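Local coordinates for protein Exo-beta-1,3-glucanase (Streptomyces sp. SirexAA-E, PDB 4PEY) that hydrolyses laminarin and laminarioligosaccharides from their non-reducing ends, giving glucose and laminaribiose, as a secreted exo-acting enzyme of glycoside hydrolase family 55, at residues 45-59 and 69-81. The protein carries 1 engineered substitution. Sequence-based numbering, arbitrary orientation.
Sequences QESNQFGTDRYALMF and AQIGFYTSIAGLG. With BGC (beta-D-glucopyranose), chain C.
Two successive rungs of a parallel beta-helix, the fold of glycoside hydrolase family 55, meet where strand 55-59 runs beside strand 75-79, and the loop ahead of the first strand wraps the type II turn Gly72-Thr75. The strand axes lie 4.6 Å apart at 13°, and a ladder of backbone bonds starting with Tyr55 N to Tyr74 O joins them. Apolar groups pack from one rung to the next: Phe59 CE1 meets Ile77 CD1 at 3.6 Å, and on the same face Leu57 CD1 touches Thr75 CG2 at 3.8 Å.

At the turn, Tyr74 makes the largest single share of the contact. The Arg54 guanidinium lies flat over one face of its ring, planes 4° apart and centres 3.7 Å, in a cation-pi stack. Arg54 bends at CG (chi2 -69°), and NH1 donates to Gly51 O and Asp53 O, both in the guanidinium plane, which fixes its rotation. Tyr74 OH gives its proton to Gln49 O at 2.6 Å. A leucine in place of Tyr74 would probably leave Gln49 O without this donor and the guanidinium without its aromatic bed.

Phe73 sits against the same loop, Gln49 CA lying 3.5 Å from the ring centroid, almost on its normal, as a CH-pi contact. Its backbone is gripped twice by Gln45: Phe73 N donates to Gln45 O, while Gln45 NE2 reaches Phe73 O at 3.0 Å, from above that carbonyl's plane. Phe73 N and Asn48 N approach Gln45 O from opposite faces.

Ahead of the turn, Gln70 lines a glycan pocket, whose glucose is hydrogen-bonded to Asp96. Strand 24-27 flanks strand 55-59 on its other edge, and strand 110-113 continues the ladder beyond 75-79. Helix 34-45 packs on Tyr55 and Phe59, while Arg374 also bonds to Tyr74 OH and Leu312 and Thr314 hold the remaining nitrogens of Arg54.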
loop_
_atom_site.group_PDB
_atom_site.type_symbol
_atom_site.label_atom_id
_atom_site.label_comp_id
_atom_site.label_asym_id
_atom_site.label_seq_id
_atom_site.Cartn_x
_atom_site.Cartn_y
_atom_site.Cartn_z
ATOM N N GLN A 45 -1.400 -8.219 -19.807
ATOM C CA GLN A 45 -1.199 -8.086 -18.359
ATOM C C GLN A 45 -2.328 -8.643 -17.496
ATOM O O GLN A 45 -2.154 -8.807 -16.288
ATOM C CB GLN A 45 -0.987 -6.614 -17.988
ATOM C CG GLN A 45 0.331 -6.052 -18.499
ATOM C CD GLN A 45 1.503 -6.936 -18.115
ATOM O OE1 GLN A 45 2.049 -7.675 -18.939
ATOM N NE2 GLN A 45 1.880 -6.887 -16.852
ATOM N N GLU A 46 -3.469 -8.936 -18.118
ATOM C CA GLU A 46 -4.662 -9.378 -17.396
ATOM C C GLU A 46 -4.403 -10.495 -16.375
ATOM O O GLU A 46 -4.801 -10.385 -15.213
ATOM C CB GLU A 46 -5.731 -9.843 -18.392
ATOM C CG GLU A 46 -7.002 -10.347 -17.732
ATOM C CD GLU A 46 -8.064 -10.729 -18.741
ATOM O OE1 GLU A 46 -7.725 -10.960 -19.919
ATOM O OE2 GLU A 46 -9.243 -10.805 -18.357
ATOM N N SER A 47 -3.739 -11.564 -16.797
ATOM C CA SER A 47 -3.484 -12.669 -15.877
ATOM C C SER A 47 -1.991 -12.845 -15.616
ATOM O O SER A 47 -1.553 -13.900 -15.154
ATOM C CB SER A 47 -4.082 -13.971 -16.417
ATOM O OG SER A 47 -3.546 -14.288 -17.687
ATOM N N ASN A 48 -1.216 -11.804 -15.905
ATOM C CA ASN A 48 0.243 -11.866 -15.759
ATOM C C ASN A 48 0.672 -11.565 -14.324
ATOM O O ASN A 48 1.359 -10.577 -14.066
ATOM C CB ASN A 48 0.896 -10.885 -16.741
ATOM C CG ASN A 48 2.356 -11.193 -17.007
ATOM O OD1 ASN A 48 2.914 -12.158 -16.476
ATOM N ND2 ASN A 48 2.980 -10.377 -17.847
ATOM N N GLN A 49 0.267 -12.426 -13.393
ATOM C CA GLN A 49 0.391 -12.114 -11.971
ATOM C C GLN A 49 1.849 -12.001 -11.513
ATOM O O GLN A 49 2.170 -11.175 -10.645
ATOM C CB GLN A 49 -0.349 -13.153 -11.113
ATOM C CG GLN A 49 -0.233 -12.843 -9.622
ATOM C CD GLN A 49 -1.145 -13.657 -8.717
ATOM O OE1 GLN A 49 -1.195 -13.412 -7.513
ATOM N NE2 GLN A 49 -1.855 -14.626 -9.279
ATOM N N PHE A 50 2.734 -12.807 -12.094
ATOM C CA PHE A 50 4.120 -12.831 -11.627
ATOM C C PHE A 50 5.165 -12.562 -12.713
ATOM O O PHE A 50 6.352 -12.810 -12.505
ATOM C CB PHE A 50 4.416 -14.179 -10.955
ATOM C CG PHE A 50 3.607 -14.424 -9.711
ATOM C CD1 PHE A 50 3.827 -13.663 -8.564
ATOM C CD2 PHE A 50 2.631 -15.417 -9.678
ATOM C CE1 PHE A 50 3.090 -13.886 -7.411
ATOM C CE2 PHE A 50 1.886 -15.642 -8.523
ATOM C CZ PHE A 50 2.116 -14.881 -7.391
ATOM N N GLY A 51 4.735 -12.033 -13.854
ATOM C CA GLY A 51 5.658 -11.750 -14.935
ATOM C C GLY A 51 6.522 -10.538 -14.648
ATOM O O GLY A 51 6.309 -9.831 -13.659
ATOM N N THR A 52 7.488 -10.284 -15.527
ATOM C CA THR A 52 8.420 -9.180 -15.334
ATOM C C THR A 52 8.090 -7.955 -16.188
ATOM O O THR A 52 8.766 -6.929 -16.086
ATOM C CB THR A 52 9.868 -9.620 -15.625
ATOM O OG1 THR A 52 9.937 -10.235 -16.918
ATOM C CG2 THR A 52 10.351 -10.615 -14.563
ATOM N N ASP A 53 7.042 -8.034 -17.003
ATOM C CA ASP A 53 6.656 -6.869 -17.790
ATOM C C ASP A 53 6.021 -5.806 -16.883
ATOM O O ASP A 53 5.396 -6.127 -15.869
ATOM C CB ASP A 53 5.713 -7.266 -18.931
ATOM C CG ASP A 53 6.450 -7.948 -20.093
ATOM O OD1 ASP A 53 7.695 -7.860 -20.168
ATOM O OD2 ASP A 53 5.783 -8.553 -20.949
ATOM N N ARG A 54 6.216 -4.539 -17.251
ATOM C CA ARG A 54 5.785 -3.380 -16.463
ATOM C C ARG A 54 5.331 -2.265 -17.394
ATOM O O ARG A 54 6.006 -1.991 -18.386
ATOM C CB ARG A 54 6.928 -2.857 -15.581
ATOM C CG ARG A 54 7.480 -3.843 -14.562
ATOM C CD ARG A 54 6.456 -4.104 -13.476
ATOM N NE ARG A 54 7.001 -4.861 -12.348
ATOM C CZ ARG A 54 7.036 -6.190 -12.269
ATOM N NH1 ARG A 54 6.589 -6.937 -13.273
ATOM N NH2 ARG A 54 7.538 -6.779 -11.189
ATOM N N TYR A 55 4.230 -1.588 -17.062
ATOM C CA TYR A 55 3.700 -0.531 -17.925
ATOM C C TYR A 55 3.169 0.650 -17.149
ATOM O O TYR A 55 2.438 0.466 -16.164
ATOM C CB TYR A 55 2.559 -1.053 -18.806
ATOM C CG TYR A 55 2.932 -2.162 -19.744
ATOM C CD1 TYR A 55 2.838 -3.489 -19.346
ATOM C CD2 TYR A 55 3.355 -1.888 -21.035
ATOM C CE1 TYR A 55 3.169 -4.509 -20.199
ATOM C CE2 TYR A 55 3.686 -2.906 -21.902
ATOM C CZ TYR A 55 3.589 -4.212 -21.478
ATOM O OH TYR A 55 3.918 -5.234 -22.338
ATOM N N ALA A 56 3.485 1.859 -17.621
ATOM C CA ALA A 56 2.819 3.066 -17.131
ATOM C C ALA A 56 2.057 3.704 -18.277
ATOM O O ALA A 56 2.621 3.928 -19.351
ATOM C CB ALA A 56 3.818 4.059 -16.536
ATOM N N LEU A 57 0.774 3.977 -18.050
ATOM C CA LEU A 57 -0.078 4.656 -19.026
ATOM C C LEU A 57 -0.288 6.083 -18.534
ATOM O O LEU A 57 -0.835 6.299 -17.450
ATOM C CB LEU A 57 -1.423 3.939 -19.191
ATOM C CG LEU A 57 -1.360 2.414 -19.348
ATOM C CD1 LEU A 57 -2.763 1.816 -19.378
ATOM C CD2 LEU A 57 -0.564 2.031 -20.595
ATOM N N MET A 58 0.158 7.059 -19.318
ATOM C CA MET A 58 0.124 8.459 -18.908
ATOM C C MET A 58 -0.675 9.283 -19.899
ATOM O O MET A 58 -0.438 9.202 -21.099
ATOM C CB MET A 58 1.546 9.014 -18.790
ATOM C CG MET A 58 2.324 8.471 -17.605
ATOM S SD MET A 58 1.713 9.194 -16.077
ATOM C CE MET A 58 2.935 8.632 -14.902
ATOM N N PHE A 59 -1.605 10.081 -19.396
ATOM C CA PHE A 59 -2.488 10.851 -20.262
ATOM C C PHE A 59 -2.294 12.353 -20.092
ATOM O O PHE A 59 -2.459 12.888 -18.990
ATOM C CB PHE A 59 -3.946 10.464 -19.981
ATOM C CG PHE A 59 -4.302 9.077 -20.448
ATOM C CD1 PHE A 59 -3.864 7.952 -19.756
ATOM C CD2 PHE A 59 -5.072 8.898 -21.586
ATOM C CE1 PHE A 59 -4.185 6.676 -20.201
ATOM C CE2 PHE A 59 -5.400 7.636 -22.028
ATOM C CZ PHE A 59 -4.954 6.520 -21.340
ATOM N N ALA A 69 -10.534 1.844 -19.999
ATOM C CA ALA A 69 -9.170 1.418 -19.735
ATOM C C ALA A 69 -9.183 0.328 -18.676
ATOM O O ALA A 69 -9.277 0.617 -17.480
ATOM C CB ALA A 69 -8.307 2.608 -19.292
ATOM N N GLN A 70 -9.112 -0.926 -19.116
ATOM C CA GLN A 70 -9.047 -2.041 -18.183
ATOM C C GLN A 70 -7.611 -2.184 -17.728
ATOM O O GLN A 70 -6.691 -2.214 -18.555
ATOM C CB GLN A 70 -9.543 -3.339 -18.824
ATOM C CG GLN A 70 -11.031 -3.329 -19.159
ATOM C CD GLN A 70 -11.501 -4.654 -19.727
ATOM O OE1 GLN A 70 -11.744 -5.608 -18.990
ATOM N NE2 GLN A 70 -11.626 -4.719 -21.049
ATOM N N ILE A 71 -7.425 -2.275 -16.415
ATOM C CA ILE A 71 -6.101 -2.259 -15.811
ATOM C C ILE A 71 -5.723 -3.643 -15.287
ATOM O O ILE A 71 -6.366 -4.159 -14.367
ATOM C CB ILE A 71 -6.040 -1.226 -14.666
ATOM C CG1 ILE A 71 -6.578 0.135 -15.147
ATOM C CG2 ILE A 71 -4.630 -1.120 -14.115
ATOM C CD1 ILE A 71 -5.856 0.721 -16.361
ATOM N N GLY A 72 -4.700 -4.252 -15.896
ATOM C CA GLY A 72 -4.195 -5.543 -15.456
ATOM C C GLY A 72 -3.060 -5.431 -14.457
ATOM O O GLY A 72 -2.861 -4.372 -13.859
ATOM N N PHE A 73 -2.316 -6.520 -14.269
ATOM C CA PHE A 73 -1.175 -6.519 -13.360
ATOM C C PHE A 73 -0.091 -5.542 -13.814
ATOM O O PHE A 73 0.085 -5.318 -15.012
ATOM C CB PHE A 73 -0.570 -7.923 -13.243
ATOM C CG PHE A 73 -1.391 -8.873 -12.414
ATOM C CD1 PHE A 73 -2.329 -9.711 -13.007
ATOM C CD2 PHE A 73 -1.241 -8.906 -11.027
ATOM C CE1 PHE A 73 -3.087 -10.583 -12.235
ATOM C CE2 PHE A 73 -1.991 -9.770 -10.251
ATOM C CZ PHE A 73 -2.918 -10.611 -10.852
ATOM N N TYR A 74 0.623 -4.978 -12.839
ATOM C CA TYR A 74 1.798 -4.128 -13.071
ATOM C C TYR A 74 1.539 -3.036 -14.099
ATOM O O TYR A 74 2.391 -2.726 -14.934
ATOM C CB TYR A 74 3.001 -4.969 -13.508
ATOM C CG TYR A 74 3.296 -6.144 -12.607
ATOM C CD1 TYR A 74 3.830 -5.962 -11.332
ATOM C CD2 TYR A 74 3.039 -7.442 -13.032
ATOM C CE1 TYR A 74 4.105 -7.052 -10.506
ATOM C CE2 TYR A 74 3.300 -8.531 -12.216
ATOM C CZ TYR A 74 3.836 -8.331 -10.958
ATOM O OH TYR A 74 4.089 -9.428 -10.166
ATOM N N THR A 75 0.360 -2.435 -14.002
ATOM C CA THR A 75 -0.020 -1.340 -14.872
ATOM C C THR A 75 -0.438 -0.157 -14.005
ATOM O O THR A 75 -1.319 -0.296 -13.159
ATOM C CB THR A 75 -1.172 -1.750 -15.820
ATOM O OG1 THR A 75 -0.767 -2.886 -16.599
ATOM C CG2 THR A 75 -1.515 -0.623 -16.754
ATOM N N SER A 76 0.214 0.992 -14.193
ATOM C CA SER A 76 -0.243 2.232 -13.580
ATOM C C SER A 76 -0.932 3.074 -14.641
ATOM O O SER A 76 -0.554 3.037 -15.816
ATOM C CB SER A 76 0.918 3.023 -12.960
ATOM O OG SER A 76 1.891 3.371 -13.932
ATOM N N ILE A 77 -1.948 3.829 -14.234
ATOM C CA ILE A 77 -2.567 4.777 -15.155
ATOM C C ILE A 77 -2.735 6.101 -14.431
ATOM O O ILE A 77 -3.085 6.134 -13.251
ATOM C CB ILE A 77 -3.923 4.254 -15.711
ATOM C CG1 ILE A 77 -4.471 5.205 -16.779
ATOM C CG2 ILE A 77 -4.938 4.013 -14.595
ATOM C CD1 ILE A 77 -5.591 4.595 -17.598
ATOM N N ALA A 78 -2.430 7.191 -15.119
ATOM C CA ALA A 78 -2.506 8.501 -14.488
ATOM C C ALA A 78 -2.668 9.626 -15.493
ATOM O O ALA A 78 -2.297 9.499 -16.665
ATOM C CB ALA A 78 -1.257 8.753 -13.631
ATOM N N GLY A 79 -3.218 10.733 -15.007
ATOM C CA GLY A 79 -3.250 11.974 -15.760
ATOM C C GLY A 79 -2.027 12.825 -15.462
ATOM O O GLY A 79 -1.346 12.637 -14.447
ATOM N N LEU A 80 -1.762 13.774 -16.352
ATOM C CA LEU A 80 -0.569 14.607 -16.271
ATOM C C LEU A 80 -0.906 16.085 -16.059
ATOM O O LEU A 80 -0.089 16.959 -16.331
ATOM C CB LEU A 80 0.277 14.434 -17.537
ATOM C CG LEU A 80 0.963 13.077 -17.729
ATOM C CD1 LEU A 80 1.476 12.921 -19.170
ATOM C CD2 LEU A 80 2.103 12.895 -16.721
ATOM N N GLY A 81 -2.107 16.363 -15.563
ATOM C CA GLY A 81 -2.458 17.719 -15.187
ATOM C C GLY A 81 -2.001 18.031 -13.776
ATOM O O GLY A 81 -1.636 17.138 -13.012
HETATM C C2 BGC C . -15.697 -6.215 -17.570
HETATM C C3 BGC C . -16.087 -5.122 -18.553
HETATM C C4 BGC C . -15.315 -5.301 -19.854
HETATM C C5 BGC C . -15.456 -6.725 -20.386
HETATM C C6 BGC C . -14.547 -6.923 -21.597
HETATM C C1 BGC C . -15.930 -7.574 -18.221
HETATM O O2 BGC C . -16.448 -6.090 -16.380
HETATM O O3 BGC C . -15.785 -3.863 -17.993
HETATM O O4 BGC C . -15.779 -4.379 -20.816
HETATM O O5 BGC C . -15.131 -7.672 -19.385
HETATM O O6 BGC C . -14.708 -8.230 -22.099
HETATM O O HOH W 1 1.012 5.752 -14.915
#